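Long-range contacts in ubiquitin conjugating enzyme (Agrocybe aegerita, PDB 3WE5), which is an E2 ubiquitin-conjugating enzyme, related to the UBE2W group, and probably carries activated ubiquitin as a thioester and passes it on to substrates: residues I36-I45 with I128-S136; I60-Y68 with Q135-K144. All coordinates share one frame; numbering follows the deposited sequence.

Contact 1 of 2, residues I36-I45 with I128-S136; sequences IQSEGCPVGI and IAVCVTLQS
Ile128, near the start of helix 127-140, meets Ile36, Cys41 and Pro42 with its two branches. Its CG1-CD1 arm runs toward helix 24-39, where Ile128 CG1 lies 3.6 Å from Ile36 CG1. The methyl CD1 of the same arm also touches Cys41 SG. The other branch, CG2, is turned to the proline and sits 3.7 Å from Pro42 CD. One turn on, Val132 CG2 is 3.8 Å from Pro42 CG. That methyl is shared, since Ile45 CD1 comes to 3.7 Å from Val132 CG2, the two side chains crossing at about a right angle. Ile45 also rests on Cys131 CB, and both residues touch Phe58 of strand 55-61.

With CG anti to the backbone N (chi1 -172°) and the chain extended beyond it, Gln135 carries its polar amide out to the turn 42-45. Gln135 NE2 donates to Val43 O at 3.0 Å. The bond is nearly straight (173°), lies in the amide plane and meets a lone pair in the carbonyl plane. The other N-H of Gln135 serves Glu61 O. Water 1 gives one proton to Val43 O and one to Gln135 OE1, 2.8 Å away, so the amide is tied to this turn directly through NE2 and through water by OE1. Shortening Gln135 to an alanine would probably leave Glu61 O without this donor, Val43 O with the water alone, and the turn less firmly held.

Pro42 to Ile45 form a type II beta turn, closed by Ile45 N to Pro42 O. Gly44 at its third position has positive phi, and a CB there would clash with Gln135 NE2. The arrangement belongs to the E2 (UBC) fold, in which the N-terminal helix leads into the first strand of the antiparallel sheet and a central helix packs against that sheet.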
loop_
_atom_site.group_PDB
_atom_site.type_symbol
_atom_site.label_atom_id
_atom_site.label_comp_id
_atom_site.label_asym_id
_atom_site.label_seq_id
_atom_site.Cartn_x
_atom_site.Cartn_y
_atom_site.Cartn_z
ATOM N N ILE A 36 7.928 2.648 32.253
ATOM C CA ILE A 36 8.739 3.456 31.329
ATOM C C ILE A 36 9.744 4.275 32.134
ATOM O O ILE A 36 10.928 4.365 31.762
ATOM C CB ILE A 36 7.850 4.356 30.463
ATOM C CG1 ILE A 36 7.138 3.508 29.404
ATOM C CG2 ILE A 36 8.673 5.484 29.759
ATOM C CD1 ILE A 36 5.969 4.228 28.710
ATOM N N GLN A 37 9.308 4.855 33.253
ATOM C CA GLN A 37 10.225 5.604 34.111
ATOM C C GLN A 37 11.297 4.713 34.754
ATOM O O GLN A 37 12.475 5.108 34.832
ATOM C CB GLN A 37 9.472 6.370 35.218
ATOM C CG GLN A 37 10.403 7.195 36.092
ATOM C CD GLN A 37 9.690 7.829 37.267
ATOM O OE1 GLN A 37 9.589 7.233 38.329
ATOM N NE2 GLN A 37 9.193 9.038 37.073
ATOM N N SER A 38 10.902 3.530 35.205
ATOM C CA SER A 38 11.776 2.609 35.937
ATOM C C SER A 38 12.780 1.923 35.021
ATOM O O SER A 38 13.994 1.879 35.317
ATOM C CB SER A 38 10.920 1.524 36.573
ATOM O OG SER A 38 11.713 0.746 37.436
ATOM N N GLU A 39 12.252 1.384 33.927
ATOM C CA GLU A 39 13.019 0.544 32.986
ATOM C C GLU A 39 13.689 1.362 31.910
ATOM O O GLU A 39 14.638 0.905 31.252
ATOM C CB GLU A 39 12.096 -0.474 32.321
ATOM C CG GLU A 39 11.539 -1.493 33.288
ATOM C CD GLU A 39 12.597 -2.475 33.785
ATOM O OE1 GLU A 39 12.365 -3.076 34.849
ATOM O OE2 GLU A 39 13.651 -2.663 33.114
ATOM N N GLY A 40 13.179 2.563 31.693
ATOM C CA GLY A 40 13.605 3.349 30.558
ATOM C C GLY A 40 12.974 2.827 29.284
ATOM O O GLY A 40 12.225 1.845 29.294
ATOM N N CYS A 41 13.234 3.510 28.183
ATOM C CA CYS A 41 12.686 3.074 26.899
ATOM C C CYS A 41 13.751 2.350 26.105
ATOM O O CYS A 41 14.945 2.575 26.346
ATOM C CB CYS A 41 12.227 4.262 26.048
ATOM S SG CYS A 41 10.774 5.164 26.647
ATOM N N PRO A 42 13.336 1.512 25.143
ATOM C CA PRO A 42 14.327 0.871 24.278
ATOM C C PRO A 42 15.006 1.897 23.401
ATOM O O PRO A 42 14.469 2.975 23.178
ATOM C CB PRO A 42 13.482 -0.073 23.407
ATOM C CG PRO A 42 12.216 -0.305 24.220
ATOM C CD PRO A 42 11.970 1.020 24.875
ATOM N N VAL A 43 16.178 1.564 22.876
ATOM C CA VAL A 43 16.934 2.533 22.101
ATOM C C VAL A 43 16.132 3.086 20.922
ATOM O O VAL A 43 15.435 2.340 20.194
ATOM C CB VAL A 43 18.312 1.929 21.645
ATOM C CG1 VAL A 43 18.119 0.731 20.726
ATOM C CG2 VAL A 43 19.170 2.995 20.970
ATOM N N GLY A 44 16.206 4.403 20.757
ATOM C CA GLY A 44 15.582 5.053 19.623
ATOM C C GLY A 44 14.171 5.502 19.974
ATOM O O GLY A 44 13.537 6.233 19.220
ATOM N N ILE A 45 13.684 5.068 21.121
ATOM C CA ILE A 45 12.315 5.444 21.511
ATOM C C ILE A 45 12.392 6.383 22.706
ATOM O O ILE A 45 13.059 6.099 23.688
ATOM C CB ILE A 45 11.466 4.198 21.816
ATOM C CG1 ILE A 45 11.238 3.372 20.553
ATOM C CG2 ILE A 45 10.105 4.616 22.431
ATOM C CD1 ILE A 45 10.965 1.918 20.845
ATOM N N ILE A 128 4.796 0.545 24.883
ATOM C CA ILE A 128 6.189 0.364 24.441
ATOM C C ILE A 128 6.293 -0.749 23.401
ATOM O O ILE A 128 7.008 -0.606 22.416
ATOM C CB ILE A 128 7.120 0.130 25.624
ATOM C CG1 ILE A 128 7.184 1.404 26.464
ATOM C CG2 ILE A 128 8.523 -0.258 25.141
ATOM C CD1 ILE A 128 7.966 2.557 25.800
ATOM N N ALA A 129 5.555 -1.841 23.580
ATOM C CA ALA A 129 5.507 -2.868 22.515
ATOM C C ALA A 129 5.041 -2.335 21.172
ATOM O O ALA A 129 5.581 -2.692 20.130
ATOM C CB ALA A 129 4.637 -4.093 22.960
ATOM N N VAL A 130 4.036 -1.469 21.164
ATOM C CA VAL A 130 3.604 -0.852 19.938
ATOM C C VAL A 130 4.723 0.009 19.337
ATOM O O VAL A 130 4.944 -0.018 18.125
ATOM C CB VAL A 130 2.350 0.014 20.170
ATOM C CG1 VAL A 130 1.967 0.768 18.897
ATOM C CG2 VAL A 130 1.197 -0.868 20.638
ATOM N N CYS A 131 5.392 0.799 20.178
ATOM C CA CYS A 131 6.490 1.651 19.695
ATOM C C CYS A 131 7.574 0.822 19.014
ATOM O O CYS A 131 8.074 1.191 17.931
ATOM C CB CYS A 131 7.139 2.380 20.860
ATOM S SG CYS A 131 6.128 3.765 21.521
ATOM N N VAL A 132 7.947 -0.267 19.674
ATOM C CA VAL A 132 8.998 -1.159 19.144
ATOM C C VAL A 132 8.574 -1.800 17.837
ATOM O O VAL A 132 9.369 -1.890 16.884
ATOM C CB VAL A 132 9.348 -2.255 20.160
ATOM C CG1 VAL A 132 10.148 -3.385 19.501
ATOM C CG2 VAL A 132 10.107 -1.670 21.354
ATOM N N THR A 133 7.328 -2.282 17.795
ATOM C CA THR A 133 6.769 -2.854 16.566
ATOM C C THR A 133 6.753 -1.882 15.397
ATOM O O THR A 133 7.106 -2.242 14.277
ATOM C CB THR A 133 5.322 -3.415 16.813
ATOM O OG1 THR A 133 5.370 -4.401 17.851
ATOM C CG2 THR A 133 4.743 -4.040 15.551
ATOM N N LEU A 134 6.351 -0.638 15.636
ATOM C CA LEU A 134 6.307 0.342 14.569
ATOM C C LEU A 134 7.719 0.763 14.141
ATOM O O LEU A 134 7.963 1.018 12.946
ATOM C CB LEU A 134 5.486 1.575 14.997
ATOM C CG LEU A 134 4.008 1.293 15.252
ATOM C CD1 LEU A 134 3.302 2.551 15.733
ATOM C CD2 LEU A 134 3.311 0.765 13.997
ATOM N N GLN A 135 8.638 0.817 15.100
ATOM C CA GLN A 135 10.041 1.101 14.787
ATOM C C GLN A 135 10.596 0.026 13.851
ATOM O O GLN A 135 11.274 0.345 12.870
ATOM C CB GLN A 135 10.846 1.129 16.076
ATOM C CG GLN A 135 12.316 1.608 15.957
ATOM C CD GLN A 135 13.022 1.440 17.278
ATOM O OE1 GLN A 135 12.839 0.424 17.959
ATOM N NE2 GLN A 135 13.809 2.436 17.672
ATOM N N SER A 136 10.282 -1.229 14.156
ATOM C CA SER A 136 10.700 -2.381 13.345
ATOM C C SER A 136 10.038 -2.419 11.973
ATOM O O SER A 136 10.648 -2.852 10.986
ATOM C CB SER A 136 10.386 -3.683 14.089
ATOM O OG SER A 136 11.156 -3.807 15.262
HETATM O O HOH W 1 14.680 -0.217 19.905
#

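Contact 2 of 2, residues I60-Y68 with Q135-K144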
loop_
_atom_site.group_PDB
_atom_site.type_symbol
_atom_site.label_atom_id
_atom_site.label_comp_id
_atom_site.label_asym_id
_atom_site.label_seq_id
_atom_site.Cartn_x
_atom_site.Cartn_y
_atom_site.Cartn_z
ATOM N N ILE A 60 10.256 8.528 17.794
ATOM C CA ILE A 60 10.703 7.226 17.305
ATOM C C ILE A 60 11.825 7.485 16.304
ATOM O O ILE A 60 11.630 8.176 15.286
ATOM C CB ILE A 60 9.581 6.508 16.573
ATOM C CG1 ILE A 60 8.375 6.282 17.505
ATOM C CG2 ILE A 60 10.083 5.183 15.965
ATOM C CD1 ILE A 60 8.664 5.431 18.735
ATOM N N GLU A 61 12.996 6.935 16.598
ATOM C CA GLU A 61 14.095 6.959 15.628
ATOM C C GLU A 61 14.423 5.528 15.280
ATOM O O GLU A 61 14.532 4.681 16.165
ATOM C CB GLU A 61 15.330 7.632 16.210
ATOM C CG GLU A 61 16.514 7.598 15.242
ATOM C CD GLU A 61 17.642 8.513 15.648
ATOM O OE1 GLU A 61 17.429 9.347 16.557
ATOM O OE2 GLU A 61 18.737 8.389 15.048
ATOM N N VAL A 62 14.583 5.247 13.992
ATOM C CA VAL A 62 14.898 3.900 13.545
ATOM C C VAL A 62 16.416 3.799 13.562
ATOM O O VAL A 62 17.103 4.675 13.008
ATOM C CB VAL A 62 14.401 3.654 12.129
ATOM C CG1 VAL A 62 14.698 2.219 11.699
ATOM C CG2 VAL A 62 12.884 3.933 12.028
ATOM N N MET A 63 16.921 2.748 14.195
ATOM C CA MET A 63 18.363 2.563 14.353
ATOM C C MET A 63 18.851 1.598 13.289
ATOM O O MET A 63 18.066 1.070 12.491
ATOM C CB MET A 63 18.688 1.986 15.727
ATOM C CG MET A 63 18.117 2.795 16.919
ATOM S SD MET A 63 18.605 4.518 16.875
ATOM C CE MET A 63 20.377 4.396 17.198
ATOM N N GLY A 64 20.153 1.355 13.280
ATOM C CA GLY A 64 20.731 0.500 12.262
ATOM C C GLY A 64 20.646 1.107 10.881
ATOM O O GLY A 64 20.515 2.332 10.706
ATOM N N ASN A 65 20.746 0.241 9.877
ATOM C CA ASN A 65 20.625 0.679 8.504
ATOM C C ASN A 65 19.168 0.692 8.074
ATOM O O ASN A 65 18.484 -0.326 8.154
ATOM C CB ASN A 65 21.455 -0.220 7.583
ATOM C CG ASN A 65 22.947 -0.018 7.771
ATOM O OD1 ASN A 65 23.465 1.067 7.516
ATOM N ND2 ASN A 65 23.646 -1.065 8.200
ATOM N N SER A 66 18.694 1.853 7.646
ATOM C CA SER A 66 17.308 1.977 7.211
ATOM C C SER A 66 17.135 3.156 6.279
ATOM O O SER A 66 18.069 3.935 6.032
ATOM C CB SER A 66 16.390 2.170 8.421
ATOM O OG SER A 66 16.438 3.518 8.849
ATOM N N GLN A 67 15.909 3.314 5.791
ATOM C CA GLN A 67 15.558 4.414 4.920
ATOM C C GLN A 67 15.259 5.702 5.683
ATOM O O GLN A 67 14.951 6.721 5.083
ATOM C CB GLN A 67 14.354 4.025 4.070
ATOM C CG GLN A 67 14.623 2.836 3.145
ATOM C CD GLN A 67 15.619 3.180 2.053
ATOM O OE1 GLN A 67 15.387 4.093 1.258
ATOM N NE2 GLN A 67 16.740 2.457 2.015
ATOM N N TYR A 68 15.344 5.642 7.011
ATOM C CA TYR A 68 14.955 6.766 7.870
ATOM C C TYR A 68 16.102 7.129 8.810
ATOM O O TYR A 68 15.888 7.654 9.898
ATOM C CB TYR A 68 13.692 6.399 8.673
ATOM C CG TYR A 68 12.607 5.782 7.815
ATOM C CD1 TYR A 68 11.707 6.580 7.125
ATOM C CD2 TYR A 68 12.492 4.397 7.689
ATOM C CE1 TYR A 68 10.725 6.020 6.333
ATOM C CE2 TYR A 68 11.521 3.835 6.893
ATOM C CZ TYR A 68 10.642 4.651 6.222
ATOM O OH TYR A 68 9.661 4.088 5.431
ATOM N N GLN A 135 8.638 0.817 15.100
ATOM C CA GLN A 135 10.041 1.101 14.787
ATOM C C GLN A 135 10.596 0.026 13.851
ATOM O O GLN A 135 11.274 0.345 12.870
ATOM C CB GLN A 135 10.846 1.129 16.076
ATOM C CG GLN A 135 12.316 1.608 15.957
ATOM C CD GLN A 135 13.022 1.440 17.278
ATOM O OE1 GLN A 135 12.839 0.424 17.959
ATOM N NE2 GLN A 135 13.809 2.436 17.672
ATOM N N SER A 136 10.282 -1.229 14.156
ATOM C CA SER A 136 10.700 -2.381 13.345
ATOM C C SER A 136 10.038 -2.419 11.973
ATOM O O SER A 136 10.648 -2.852 10.986
ATOM C CB SER A 136 10.386 -3.683 14.089
ATOM O OG SER A 136 11.156 -3.807 15.262
ATOM N N MET A 137 8.779 -1.992 11.907
ATOM C CA MET A 137 8.086 -1.885 10.636
ATOM C C MET A 137 8.776 -0.864 9.736
ATOM O O MET A 137 8.943 -1.094 8.533
ATOM C CB MET A 137 6.626 -1.472 10.872
ATOM C CG MET A 137 5.843 -1.115 9.611
ATOM S SD MET A 137 4.343 -0.184 10.000
ATOM C CE MET A 137 4.993 1.472 10.132
ATOM N N LEU A 138 9.191 0.257 10.317
ATOM C CA LEU A 138 9.914 1.260 9.551
ATOM C C LEU A 138 11.271 0.675 9.127
ATOM O O LEU A 138 11.709 0.860 7.982
ATOM C CB LEU A 138 10.079 2.555 10.358
ATOM C CG LEU A 138 8.846 3.425 10.652
ATOM C CD1 LEU A 138 9.229 4.630 11.490
ATOM C CD2 LEU A 138 8.211 3.899 9.378
ATOM N N ALA A 139 11.909 -0.060 10.026
ATOM C CA ALA A 139 13.241 -0.611 9.749
ATOM C C ALA A 139 13.197 -1.605 8.586
ATOM O O ALA A 139 14.172 -1.756 7.847
ATOM C CB ALA A 139 13.813 -1.278 10.996
ATOM N N SER A 140 12.067 -2.293 8.444
ATOM C CA SER A 140 11.922 -3.347 7.436
ATOM C C SER A 140 11.752 -2.819 6.006
ATOM O O SER A 140 11.926 -3.572 5.044
ATOM C CB SER A 140 10.738 -4.248 7.801
ATOM O OG SER A 140 9.516 -3.648 7.416
ATOM N N CYS A 141 11.414 -1.538 5.859
ATOM C CA CYS A 141 11.175 -0.941 4.545
ATOM C C CYS A 141 12.459 -0.837 3.720
ATOM O O CYS A 141 13.465 -0.300 4.176
ATOM C CB CYS A 141 10.541 0.438 4.702
ATOM S SG CYS A 141 10.001 1.235 3.173
ATOM N N LYS A 142 12.424 -1.353 2.498
ATOM C CA LYS A 142 13.591 -1.260 1.633
ATOM C C LYS A 142 13.453 -0.115 0.637
ATOM O O LYS A 142 14.428 0.278 -0.004
ATOM C CB LYS A 142 13.847 -2.585 0.915
ATOM C CG LYS A 142 14.266 -3.737 1.835
ATOM C CD LYS A 142 15.679 -3.550 2.391
ATOM C CE LYS A 142 16.103 -4.718 3.289
ATOM N NZ LYS A 142 15.435 -4.684 4.627
ATOM N N LYS A 143 12.246 0.435 0.527
ATOM C CA LYS A 143 11.982 1.529 -0.400
ATOM C C LYS A 143 10.832 2.416 0.069
ATOM O O LYS A 143 9.701 1.958 0.219
ATOM C CB LYS A 143 11.663 0.981 -1.792
ATOM C CG LYS A 143 11.048 2.005 -2.736
ATOM C CD LYS A 143 10.404 1.307 -3.926
ATOM C CE LYS A 143 11.351 0.270 -4.510
ATOM N NZ LYS A 143 10.765 -0.482 -5.649
ATOM N N LYS A 144 11.133 3.689 0.286
ATOM C CA LYS A 144 10.151 4.652 0.767
ATOM C C LYS A 144 9.100 4.988 -0.275
ATOM O O LYS A 144 9.405 5.604 -1.297
ATOM C CB LYS A 144 10.854 5.941 1.176
ATOM C CG LYS A 144 11.862 5.786 2.296
ATOM C CD LYS A 144 12.487 7.132 2.631
ATOM C CE LYS A 144 11.405 8.156 2.897
ATOM N NZ LYS A 144 11.928 9.551 2.982
HETATM O O HOH W 2 13.934 1.153 6.314
#
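Val62 wedges its two methyls against helix 127-140, in the connection that follows strand 55-61. Val62 CG2 is 3.5 Å from Leu138 CB, and Val62 CG1 is 3.7 Å from Ala139 CB. This is the tight part of the contact. Gln135 borders it: its NE2 donates to Glu61 O at 2.8 Å, with the donor tilted 22° from the carbonyl plane.

Tyr68 continues the packing beyond Val62. Its ring is held between two residues: Leu138 CD2 lies over one face and Gln67 CB over the opposite face, both offset toward the rim. Cys141 CB stands at the ring edge, near its plane. The ring also comes close to the helix backbone, with Tyr68 CE2 3.2 Å from Leu138 O. The hydroxyl is hydrogen-bonded to Val102 O, which fixes the far end of the ring. At the near end, Ser66 OG accepts from Tyr68 N in an ST turn.

The other side is looser and faces solvent. Gln67 has its CG beside the backbone N (chi1 -62°) and bends at chi2, which lays it along the chain after the helix. Gln67 CG is 3.5 Å from Cys141 O. Gln67 CB meets Lys144 CG, also at 3.5 Å, so the lysine touches with its aliphatic part. Water 2 accepts from Gln67 N and lies 2.8 Å from Leu138 O, joining the loop to the helix end. Beyond it, Lys143 NZ reaches Ser140 O of the second subunit, and Ser140 O receives Lys143 NZ of that subunit in return.

The contact is packing of the strand 55-61 to strand 72-78 connection against the C-terminal end of the central helix, a part of the E2 (UBC) fold that here adjoins the subunit interface.

From the N terminus, helix 24-39 leads through the turn 42-45 into the first strand, then the second, and on to loop 62-68. Contact 1 closes the longer loop, from 36-45 to 128-136. Contact 2 closes the one from 60-68 to 135-144. Their segments alternate along the chain, so the two loops cross and neither nests in the other. Both end on helix 127-140: contact 1 ties its first turns to the N-terminal helix and turn, contact 2 its last turn to the next sheet connection. Gln135 belongs to both. The first segments also meet directly, where Gly44 O lies 2.8 Å from Glu61 N, probably hydrogen-bonded.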